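SPOU RRNA methylase (Sulfolobus acidocaldarius, PDB 4CNG) catalyses the S-adenosyl-L-methionine-dependent 2'-O-methylation of cytidine at position 32 in tRNA, acting as a homodimer. Local coordinates at residues A[24-29]-A[85-90]; A[49-54]-A[76-81]. The protein carries 1 engineered substitution. All blocks are in the same frame, centred on the assembly; numbering follows the deposited sequence.

Both contacts attach to the same parallel sheet, in which strands 22-28 and 50-54 run side by side, and they touch each other through the salt bridge from Arg24 to Glu50 and the packing of Ala87 on Val54. Contact 1, mostly buried, lays helix 84-87 and the loop after it against strand 22-28; one arginine side chain grips backbone oxygens there, beside a small patch of valine and alanine. Contact 2, partly buried, lies at an edge of the sheet within the chain: strands 50-54 and 79-81 are joined by backbone hydrogen bonds, with apolar side chains on the face of Phe51 and Val53 and a more exposed tyrosine-lysine pair on the other.

Contact 1. Residues A[24-29]-A[85-90]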
loop_
_atom_site.group_PDB
_atom_site.type_symbol
_atom_site.label_atom_id
_atom_site.label_comp_id
_atom_site.label_asym_id
_atom_site.label_seq_id
_atom_site.Cartn_x
_atom_site.Cartn_y
_atom_site.Cartn_z
ATOM N N ARG A 24 -15.938 -6.119 5.049
ATOM C CA ARG A 24 -15.584 -5.607 6.363
ATOM C C ARG A 24 -14.071 -5.706 6.544
ATOM O O ARG A 24 -13.494 -6.773 6.445
ATOM C CB ARG A 24 -16.278 -6.410 7.468
ATOM C CG ARG A 24 -15.926 -5.895 8.847
ATOM C CD ARG A 24 -16.507 -6.759 9.957
ATOM N NE ARG A 24 -17.951 -6.727 9.921
ATOM C CZ ARG A 24 -18.735 -7.503 10.658
ATOM N NH1 ARG A 24 -18.221 -8.373 11.521
ATOM N NH2 ARG A 24 -20.027 -7.457 10.438
ATOM N N LEU A 25 -13.435 -4.575 6.795
ATOM C CA LEU A 25 -12.041 -4.513 7.114
ATOM C C LEU A 25 -11.889 -4.585 8.632
ATOM O O LEU A 25 -12.520 -3.800 9.324
ATOM C CB LEU A 25 -11.438 -3.208 6.583
ATOM C CG LEU A 25 -9.975 -2.997 6.815
ATOM C CD1 LEU A 25 -9.148 -4.047 6.126
ATOM C CD2 LEU A 25 -9.599 -1.607 6.359
ATOM N N VAL A 26 -11.077 -5.518 9.100
ATOM C CA VAL A 26 -10.801 -5.709 10.526
ATOM C C VAL A 26 -9.312 -5.544 10.766
ATOM O O VAL A 26 -8.514 -6.273 10.215
ATOM C CB VAL A 26 -11.269 -7.120 11.017
ATOM C CG1 VAL A 26 -10.908 -7.307 12.480
ATOM C CG2 VAL A 26 -12.736 -7.335 10.741
ATOM N N ILE A 27 -8.970 -4.578 11.621
ATOM C CA ILE A 27 -7.596 -4.317 11.977
ATOM C C ILE A 27 -7.418 -4.679 13.453
ATOM O O ILE A 27 -8.075 -4.113 14.306
ATOM C CB ILE A 27 -7.197 -2.849 11.725
ATOM C CG1 ILE A 27 -7.623 -2.353 10.350
ATOM C CG2 ILE A 27 -5.725 -2.642 11.944
ATOM C CD1 ILE A 27 -6.997 -3.116 9.206
ATOM N N VAL A 28 -6.520 -5.601 13.726
ATOM C CA VAL A 28 -6.354 -6.146 15.081
ATOM C C VAL A 28 -5.234 -5.422 15.823
ATOM O O VAL A 28 -4.064 -5.491 15.463
ATOM C CB VAL A 28 -6.090 -7.640 15.043
ATOM C CG1 VAL A 28 -5.944 -8.223 16.457
ATOM C CG2 VAL A 28 -7.188 -8.360 14.300
ATOM N N GLU A 29 -5.616 -4.713 16.892
ATOM C CA GLU A 29 -4.693 -4.048 17.806
ATOM C C GLU A 29 -3.629 -3.198 17.119
ATOM O O GLU A 29 -2.441 -3.326 17.410
ATOM C CB GLU A 29 -4.098 -5.061 18.789
ATOM C CG GLU A 29 -5.168 -5.661 19.702
ATOM C CD GLU A 29 -4.645 -6.561 20.818
ATOM O OE1 GLU A 29 -3.528 -7.087 20.703
ATOM O OE2 GLU A 29 -5.381 -6.761 21.809
ATOM N N ASP A 85 -13.319 -11.821 18.411
ATOM C CA ASP A 85 -14.528 -12.538 18.059
ATOM C C ASP A 85 -15.647 -11.584 17.692
ATOM O O ASP A 85 -16.463 -11.903 16.842
ATOM C CB ASP A 85 -15.015 -13.429 19.198
ATOM C CG ASP A 85 -14.062 -14.560 19.560
ATOM O OD1 ASP A 85 -13.303 -15.031 18.722
ATOM O OD2 ASP A 85 -14.271 -15.171 20.642
ATOM N N ASP A 86 -15.767 -10.469 18.401
ATOM C CA ASP A 86 -16.868 -9.532 18.125
ATOM C C ASP A 86 -16.769 -8.783 16.783
ATOM O O ASP A 86 -17.755 -8.271 16.254
ATOM C CB ASP A 86 -17.011 -8.534 19.281
ATOM C CG ASP A 86 -17.717 -9.140 20.528
ATOM O OD1 ASP A 86 -17.898 -10.405 20.584
ATOM O OD2 ASP A 86 -18.048 -8.330 21.485
ATOM N N ALA A 87 -15.547 -8.732 16.269
ATOM C CA ALA A 87 -15.269 -8.079 14.998
ATOM C C ALA A 87 -15.539 -8.948 13.779
ATOM O O ALA A 87 -15.654 -8.417 12.665
ATOM C CB ALA A 87 -13.843 -7.561 14.988
ATOM N N ILE A 88 -15.633 -10.267 13.967
ATOM C CA ILE A 88 -15.768 -11.188 12.845
ATOM C C ILE A 88 -17.121 -11.921 12.883
ATOM O O ILE A 88 -17.319 -12.887 12.162
ATOM C CB ILE A 88 -14.586 -12.197 12.794
ATOM C CG1 ILE A 88 -14.568 -13.107 14.035
ATOM C CG2 ILE A 88 -13.250 -11.473 12.601
ATOM C CD1 ILE A 88 -13.619 -14.278 13.932
ATOM N N ARG A 89 -18.057 -11.441 13.706
ATOM C CA ARG A 89 -19.437 -11.923 13.724
ATOM C C ARG A 89 -20.234 -11.567 12.484
ATOM O O ARG A 89 -20.058 -10.487 11.916
ATOM C CB ARG A 89 -20.155 -11.322 14.918
ATOM C CG ARG A 89 -19.730 -11.908 16.247
ATOM C CD ARG A 89 -20.495 -11.250 17.382
ATOM N NE ARG A 89 -21.931 -11.275 17.121
ATOM C CZ ARG A 89 -22.766 -10.277 17.390
ATOM N NH1 ARG A 89 -22.320 -9.149 17.934
ATOM N NH2 ARG A 89 -24.058 -10.408 17.110
ATOM N N ASP A 90 -21.180 -12.425 12.134
ATOM C CA ASP A 90 -22.199 -12.099 11.144
ATOM C C ASP A 90 -21.598 -11.814 9.764
ATOM O O ASP A 90 -22.079 -10.932 9.062
ATOM C CB ASP A 90 -23.040 -10.907 11.629
ATOM C CG ASP A 90 -23.616 -11.123 13.027
ATOM O OD1 ASP A 90 -24.103 -12.242 13.304
ATOM O OD2 ASP A 90 -23.593 -10.175 13.846
#
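Arg24 starts toward the 85-90 segment with CG anti to the backbone N (chi1 -180°) and then bends at chi3 (-64°), which carries its guanidinium to the main-chain oxygens of Ala87 and Arg89. Arg24 NH1 does most of the work, donating to Ala87 O at 2.8 Å and to Arg89 O at 2.8 Å. The two carbonyls are used differently. Arg89 O receives NH1 in its carbonyl plane, on a lone pair, although it is itself tilted from the guanidinium plane, whereas Ala87 O lies in the guanidinium plane and takes NH1 from above its own carbonyl plane. A weak bond of 3.4 Å from Arg24 NH2 to Arg89 O makes a second link to that oxygen. Arginine suits this place because one flat group can bond two carbonyls of one turning chain, while NE turns to Glu50 in a salt bridge and Tyr52 adds a cation-pi contact. The setting is the parallel sheet of a SpoU-family (SPOUT) methyltransferase, where strand 22-28 lies between strands 50-54 and 125-130 and helix 84-87 packs over one face. Replacing Arg24 by a leucine would probably leave the oxygens of Ala87 and Arg89 without these donors, Glu50 without one of its positive partners, and the loop freer to shift. Val26, two residues further along the strand, points to the same side; its CG1 meets Ala87 CB at 3.9 Å, and its CG2 lies 3.7 Å from Ala87 O. The short, branched valine and the single methyl of alanine let helix and strand come close, with Val26 and Ala87 CA atoms 6.8 Å apart.

Contact 2. Residues A[49-54]-A[76-81]; sequences DEFYVV and KMMKIT
Tyr52 and Lys79 lie on one face of the sheet, the lysine chain running over the tyrosine ring: Lys79 CB sits 3.9 Å from the ring centroid of Tyr52, almost on the ring normal, in a CH-pi contact. Extended beyond CG, the lysine brings Lys79 CD to the phenol end, 3.3 Å from Tyr52 CZ. A long aliphatic lysine can thus cover an aromatic face, while Lys79 NZ ends 4.6 Å from Glu50 OE2, too far for a salt bridge; Glu50 is paired with Lys125 and Arg24. In one of its two conformers Thr81 CG2 meets the edge of the same ring, 3.9 Å from Tyr52 CD2, while Thr81 OG1 bonds to Asn83 O.

On the other face, with Phe51 and Val53, chi1 of Met78 (-173°) carries CG over the Phe51 ring, and the polarisable Met78 SD, 4.5 Å from the ring centroid of Phe51, makes an oblique Met-aromatic contact. Water 1 accepts from Phe51 N and donates to Met77 O where helix 71-77 ends. Beyond it, Lys79 N to Phe51 O, Val53 N to Lys79 O and Thr81 N to Val53 O form the alternating ladder of neighbouring parallel strands, here in the alpha/beta fold of the SpoU family.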
loop_
_atom_site.group_PDB
_atom_site.type_symbol
_atom_site.label_atom_id
_atom_site.label_comp_id
_atom_site.label_asym_id
_atom_site.label_seq_id
_atom_site.Cartn_x
_atom_site.Cartn_y
_atom_site.Cartn_z
ATOM N N ASP A 49 -17.108 -1.152 3.034
ATOM C CA ASP A 49 -18.434 -1.046 3.619
ATOM C C ASP A 49 -18.433 -0.901 5.157
ATOM O O ASP A 49 -19.240 -0.169 5.699
ATOM C CB ASP A 49 -19.252 -2.262 3.214
ATOM C CG ASP A 49 -19.346 -2.399 1.704
ATOM O OD1 ASP A 49 -20.086 -1.603 1.113
ATOM O OD2 ASP A 49 -18.666 -3.276 1.116
ATOM N N GLU A 50 -17.584 -1.650 5.843
ATOM C CA GLU A 50 -17.540 -1.706 7.316
ATOM C C GLU A 50 -16.080 -1.737 7.726
ATOM O O GLU A 50 -15.248 -2.321 7.038
ATOM C CB GLU A 50 -18.244 -2.981 7.796
ATOM C CG GLU A 50 -19.722 -3.010 7.487
ATOM C CD GLU A 50 -20.436 -4.249 7.994
ATOM O OE1 GLU A 50 -19.787 -5.218 8.426
ATOM O OE2 GLU A 50 -21.679 -4.288 7.857
ATOM N N PHE A 51 -15.781 -1.084 8.845
ATOM C CA PHE A 51 -14.424 -0.874 9.303
ATOM C C PHE A 51 -14.420 -1.057 10.817
ATOM O O PHE A 51 -14.953 -0.222 11.539
ATOM C CB PHE A 51 -13.968 0.547 8.885
ATOM C CG PHE A 51 -12.615 0.969 9.384
ATOM C CD1 PHE A 51 -11.566 0.101 9.524
ATOM C CD2 PHE A 51 -12.394 2.303 9.619
ATOM C CE1 PHE A 51 -10.326 0.550 9.915
ATOM C CE2 PHE A 51 -11.152 2.776 10.017
ATOM C CZ PHE A 51 -10.120 1.882 10.199
ATOM N N TYR A 52 -13.774 -2.142 11.247
ATOM C CA TYR A 52 -13.659 -2.506 12.660
ATOM C C TYR A 52 -12.211 -2.500 13.084
ATOM O O TYR A 52 -11.343 -3.000 12.369
ATOM C CB TYR A 52 -14.238 -3.929 12.907
ATOM C CG TYR A 52 -15.711 -4.008 13.020
ATOM C CD1 TYR A 52 -16.539 -3.747 11.966
ATOM C CD2 TYR A 52 -16.289 -4.455 14.186
ATOM C CE1 TYR A 52 -17.904 -3.848 12.060
ATOM C CE2 TYR A 52 -17.662 -4.575 14.313
ATOM C CZ TYR A 52 -18.468 -4.321 13.218
ATOM O OH TYR A 52 -19.837 -4.429 13.320
ATOM N N VAL A 53 -11.971 -2.021 14.295
ATOM C CA VAL A 53 -10.662 -2.023 14.877
ATOM C C VAL A 53 -10.786 -2.652 16.267
ATOM O O VAL A 53 -11.614 -2.233 17.067
ATOM C CB VAL A 53 -10.095 -0.601 14.926
ATOM C CG1 VAL A 53 -8.742 -0.599 15.579
ATOM C CG2 VAL A 53 -9.919 -0.068 13.513
ATOM N N VAL A 54 -9.999 -3.686 16.502
ATOM C CA VAL A 54 -10.019 -4.428 17.747
ATOM C C VAL A 54 -8.976 -3.822 18.689
ATOM O O VAL A 54 -7.788 -3.789 18.385
ATOM C CB VAL A 54 -9.697 -5.890 17.484
ATOM C CG1 VAL A 54 -9.722 -6.654 18.794
ATOM C CG2 VAL A 54 -10.652 -6.530 16.496
ATOM N N LYS A 76 -16.817 8.633 12.936
ATOM C CA LYS A 76 -18.172 8.100 12.880
ATOM C C LYS A 76 -18.277 6.659 12.389
ATOM O O LYS A 76 -19.004 5.858 12.977
ATOM C CB LYS A 76 -19.060 9.004 12.020
ATOM C CG LYS A 76 -19.035 10.468 12.429
ATOM C CD LYS A 76 -19.782 10.690 13.734
ATOM C CE LYS A 76 -19.304 11.950 14.438
ATOM N NZ LYS A 76 -20.105 12.242 15.658
ATOM N N MET A 77 -17.577 6.325 11.309
ATOM C CA MET A 77 -17.793 5.023 10.682
ATOM C C MET A 77 -17.118 3.859 11.429
ATOM O O MET A 77 -17.701 2.781 11.573
ATOM C CB MET A 77 -17.301 5.067 9.250
ATOM C CG MET A 77 -17.441 3.756 8.520
ATOM S SD MET A 77 -16.567 3.710 6.970
ATOM C CE MET A 77 -16.901 2.045 6.476
ATOM N N MET A 78 -15.891 4.083 11.862
ATOM C CA MET A 78 -15.081 3.066 12.496
ATOM C C MET A 78 -15.753 2.533 13.735
ATOM O O MET A 78 -16.223 3.304 14.561
ATOM C CB MET A 78 -13.728 3.678 12.863
ATOM C CG MET A 78 -12.719 2.685 13.388
ATOM S SD MET A 78 -11.169 3.482 13.790
ATOM C CE MET A 78 -11.645 4.329 15.298
ATOM N N LYS A 79 -15.811 1.220 13.843
ATOM C CA LYS A 79 -16.340 0.560 15.036
ATOM C C LYS A 79 -15.184 -0.030 15.817
ATOM O O LYS A 79 -14.342 -0.712 15.270
ATOM C CB LYS A 79 -17.316 -0.544 14.623
ATOM C CG LYS A 79 -18.606 -0.038 13.994
ATOM C CD LYS A 79 -19.362 -1.122 13.243
ATOM C CE LYS A 79 -20.569 -0.554 12.501
ATOM N NZ LYS A 79 -20.991 -1.391 11.339
ATOM N N ILE A 80 -15.126 0.250 17.111
ATOM C CA ILE A 80 -14.154 -0.326 17.999
ATOM C C ILE A 80 -14.799 -1.498 18.741
ATOM O O ILE A 80 -15.937 -1.398 19.197
ATOM C CB ILE A 80 -13.654 0.722 18.992
ATOM C CG1 ILE A 80 -12.931 1.813 18.202
ATOM C CG2 ILE A 80 -12.726 0.102 20.037
ATOM C CD1 ILE A 80 -12.506 2.994 19.057
ATOM N N THR A 81 -14.080 -2.610 18.863
ATOM C CA THR A 81 -14.468 -3.718 19.749
ATOM C C THR A 81 -13.308 -4.073 20.626
ATOM O O THR A 81 -12.177 -3.870 20.251
ATOM C CB THR A 81 -14.880 -4.998 18.972
ATOM O OG1 THR A 81 -13.762 -5.550 18.244
ATOM C CG2 THR A 81 -16.028 -4.732 18.050
HETATM O O HOH W 1 -17.967 0.440 9.979
#